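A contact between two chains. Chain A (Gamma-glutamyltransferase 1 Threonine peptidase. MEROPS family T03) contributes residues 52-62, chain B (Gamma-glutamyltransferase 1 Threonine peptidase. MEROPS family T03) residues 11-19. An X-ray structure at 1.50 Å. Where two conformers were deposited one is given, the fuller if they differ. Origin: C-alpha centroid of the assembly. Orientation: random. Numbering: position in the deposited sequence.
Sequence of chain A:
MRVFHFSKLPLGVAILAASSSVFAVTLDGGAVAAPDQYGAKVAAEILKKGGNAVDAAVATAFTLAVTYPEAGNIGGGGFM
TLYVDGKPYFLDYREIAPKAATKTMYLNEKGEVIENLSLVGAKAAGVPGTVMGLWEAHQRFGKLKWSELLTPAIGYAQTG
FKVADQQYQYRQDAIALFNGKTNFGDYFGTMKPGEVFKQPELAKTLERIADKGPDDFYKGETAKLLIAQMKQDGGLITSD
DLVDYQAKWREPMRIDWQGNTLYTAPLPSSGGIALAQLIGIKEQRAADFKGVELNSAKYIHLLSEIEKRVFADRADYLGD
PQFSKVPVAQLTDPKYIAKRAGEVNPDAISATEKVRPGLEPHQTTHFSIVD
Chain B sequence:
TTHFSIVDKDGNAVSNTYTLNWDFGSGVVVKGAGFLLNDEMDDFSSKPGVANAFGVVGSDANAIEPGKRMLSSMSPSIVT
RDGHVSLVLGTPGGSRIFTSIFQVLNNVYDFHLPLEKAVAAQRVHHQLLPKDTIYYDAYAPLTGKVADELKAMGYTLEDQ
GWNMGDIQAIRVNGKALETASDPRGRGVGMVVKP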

# COMPACT_ATOMS: atom_id res chain seq x y z
N ASN A 52 21.24 9.84 2.22
CA ASN A 52 20.12 10.50 1.54
C ASN A 52 18.81 9.76 1.82
O ASN A 52 18.75 8.78 2.58
CB ASN A 52 20.46 10.75 0.07
CG ASN A 52 20.52 9.48 -0.77
OD1 ASN A 52 19.91 8.47 -0.42
ND2 ASN A 52 21.26 9.52 -1.86
N ALA A 53 17.72 10.28 1.26
CA ALA A 53 16.42 9.71 1.56
C ALA A 53 16.35 8.26 1.12
O ALA A 53 15.64 7.46 1.74
CB ALA A 53 15.30 10.52 0.89
N VAL A 54 17.06 7.90 0.05
CA VAL A 54 17.01 6.52 -0.43
C VAL A 54 17.81 5.61 0.49
O VAL A 54 17.36 4.50 0.82
CB VAL A 54 17.47 6.44 -1.89
CG1 VAL A 54 17.60 4.98 -2.33
CG2 VAL A 54 16.51 7.20 -2.80
N ASP A 55 19.00 6.05 0.91
CA ASP A 55 19.74 5.29 1.93
C ASP A 55 18.86 5.04 3.14
O ASP A 55 18.78 3.93 3.67
CB ASP A 55 20.98 6.05 2.37
CG ASP A 55 21.97 6.24 1.27
OD1 ASP A 55 22.30 5.24 0.59
OD2 ASP A 55 22.40 7.40 1.06
N ALA A 56 18.19 6.09 3.61
CA ALA A 56 17.37 5.96 4.80
C ALA A 56 16.20 5.03 4.54
O ALA A 56 15.82 4.23 5.41
CB ALA A 56 16.88 7.33 5.24
N ALA A 57 15.62 5.10 3.34
CA ALA A 57 14.50 4.24 3.00
C ALA A 57 14.90 2.77 2.96
O ALA A 57 14.15 1.90 3.42
CB ALA A 57 13.89 4.67 1.67
N VAL A 58 16.08 2.46 2.43
CA VAL A 58 16.57 1.09 2.42
C VAL A 58 16.71 0.57 3.85
O VAL A 58 16.21 -0.51 4.19
CB VAL A 58 17.89 0.99 1.65
CG1 VAL A 58 18.48 -0.39 1.80
CG2 VAL A 58 17.63 1.35 0.19
N ALA A 59 17.40 1.33 4.70
CA ALA A 59 17.59 0.87 6.07
C ALA A 59 16.24 0.70 6.77
O ALA A 59 16.04 -0.26 7.51
CB ALA A 59 18.50 1.85 6.81
N THR A 60 15.30 1.62 6.52
CA THR A 60 14.00 1.57 7.17
C THR A 60 13.18 0.37 6.70
O THR A 60 12.57 -0.34 7.51
CB THR A 60 13.26 2.88 6.88
OG1 THR A 60 13.99 3.98 7.44
CG2 THR A 60 11.85 2.85 7.48
N ALA A 61 13.19 0.11 5.40
CA ALA A 61 12.42 -1.01 4.86
C ALA A 61 12.93 -2.34 5.41
O ALA A 61 12.13 -3.23 5.72
CB ALA A 61 12.48 -1.01 3.34
N PHE A 62 14.25 -2.51 5.53
CA PHE A 62 14.72 -3.75 6.13
C PHE A 62 14.42 -3.80 7.62
O PHE A 62 14.11 -4.87 8.16
CB PHE A 62 16.21 -3.98 5.84
CG PHE A 62 16.50 -4.47 4.45
CD1 PHE A 62 16.09 -5.72 4.04
CD2 PHE A 62 17.19 -3.67 3.55
CE1 PHE A 62 16.39 -6.19 2.75
CE2 PHE A 62 17.49 -4.12 2.27
CZ PHE A 62 17.07 -5.37 1.86
N GLY B 11 16.02 18.03 0.12
CA GLY B 11 14.72 18.04 -0.51
C GLY B 11 14.38 16.80 -1.31
O GLY B 11 13.36 16.78 -2.00
N ASN B 12 15.19 15.75 -1.24
CA ASN B 12 14.81 14.49 -1.86
C ASN B 12 13.78 13.79 -0.98
O ASN B 12 13.80 13.90 0.25
CB ASN B 12 16.03 13.58 -1.98
CG ASN B 12 17.14 14.18 -2.76
OD1 ASN B 12 16.91 14.81 -3.81
ND2 ASN B 12 18.35 14.08 -2.23
N ALA B 13 12.88 13.06 -1.62
CA ALA B 13 11.79 12.42 -0.91
C ALA B 13 11.61 10.99 -1.39
O ALA B 13 11.77 10.68 -2.56
CB ALA B 13 10.48 13.20 -1.09
N VAL B 14 11.24 10.13 -0.45
CA VAL B 14 10.83 8.75 -0.73
C VAL B 14 9.49 8.50 -0.05
O VAL B 14 9.34 8.77 1.15
CB VAL B 14 11.88 7.72 -0.26
CG1 VAL B 14 11.31 6.29 -0.39
CG2 VAL B 14 13.17 7.85 -1.02
N SER B 15 8.54 7.94 -0.80
CA SER B 15 7.27 7.48 -0.28
C SER B 15 7.17 6.00 -0.65
O SER B 15 7.14 5.67 -1.83
CB SER B 15 6.15 8.28 -0.93
OG SER B 15 4.95 8.18 -0.20
N ASN B 16 7.15 5.13 0.36
CA ASN B 16 7.27 3.69 0.11
C ASN B 16 6.13 2.94 0.77
O ASN B 16 6.00 2.98 2.00
CB ASN B 16 8.59 3.17 0.65
CG ASN B 16 8.86 1.78 0.22
OD1 ASN B 16 9.31 1.55 -0.89
ND2 ASN B 16 8.53 0.82 1.08
N THR B 17 5.34 2.23 -0.04
CA THR B 17 4.26 1.38 0.46
C THR B 17 4.63 -0.05 0.08
O THR B 17 4.92 -0.33 -1.09
CB THR B 17 2.90 1.73 -0.18
OG1 THR B 17 2.64 3.14 -0.08
CG2 THR B 17 1.80 1.01 0.55
N TYR B 18 4.62 -0.95 1.06
CA TYR B 18 4.93 -2.35 0.76
C TYR B 18 4.14 -3.25 1.69
O TYR B 18 3.55 -2.81 2.68
CB TYR B 18 6.45 -2.59 0.67
CG TYR B 18 7.26 -2.65 1.94
CD1 TYR B 18 6.83 -2.08 3.13
CD2 TYR B 18 8.51 -3.27 1.95
CE1 TYR B 18 7.59 -2.14 4.29
CE2 TYR B 18 9.28 -3.35 3.10
CZ TYR B 18 8.81 -2.77 4.27
OH TYR B 18 9.56 -2.83 5.42
N THR B 19 4.11 -4.54 1.37
CA THR B 19 3.07 -5.40 1.91
C THR B 19 3.35 -6.88 1.71
O THR B 19 4.09 -7.28 0.82
CB THR B 19 1.71 -5.05 1.26
OG1 THR B 19 0.63 -5.65 2.00
CG2 THR B 19 1.62 -5.46 -0.20

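The contact sets helix 53-62 of chain A against strand 13-19 of chain B. Their axes come within 7.9 Å and their N-to-C directions differ by 27°, so the two elements run roughly alongside each other. At this approach the helix presents small side chains to the strand: A53(A), A57(A) and A61(A), spaced four residues apart, all have CA-to-CB bonds directed toward the strand. Each offers a single methyl, and within the strand V14(B), N16(B) and Y18(B) point toward the helix, as does N12(B) in the loop just before it, while A13(B) and S15(B) point away.

The principal bump is V14(B), which has the largest covered area of any residue here, 70 Å². Its chi1 of 171° (t) spreads the two methyls along the helix. CG1 lies 3.7 Å from A57(A) CB. CG2 enters a shallow hollow formed by the first helical turn, 3.9 Å from A53(A) CB, 3.8 Å from V54(A) CG2 and 3.7 Å from A53(A) O. That carbonyl already accepts the backbone hydrogen bond from A57(A) N at 2.9 Å, so the valine methyl packs against a satisfied oxygen. The valine thus bridges two successive alanines of the helix face, with V54(A), whose CA-to-CB bond points sideways, forming part of the wall.

A53(A) also serves as a bump in its own right. Its CB sits 3.8 Å from N12(B) O and 4.3 Å from N12(B) CB, filling space beside the backbone where the strand begins; the nearest CA pair, A53(A) to A13(B) at 5.9 Å, lies at this same end. Just before the helix, N52(A) caps it: D55(A) N donates to N52(A) OD1 at 2.9 Å with an angle of 170°, whereas the bond from V54(A) N to the same OD1, also 2.9 Å, is weak at 122°. The reciprocal bond from N52(A) N to D55(A) OD2, 2.9 Å and 164°, braces the turn.

At the far end a long side chain does the reaching. Y18(B), deposited in two conformers of which one is described, has chi1 of 76° (p), and its ring carries OH to A61(A) O, to which it donates a hydrogen bond of 2.6 Å. The carbonyl lies near the ring plane, at its edge, as expected for an acceptor met by a phenol hydroxyl. Meanwhile A61(A) CB rests 4.0 Å from Y18(B) CE2, so one residue supplies both the polar and the apolar partner. Together the two stretches bury 336 Å², both sides summed, with four apolar side-chain pairs and this one hydrogen bond between them.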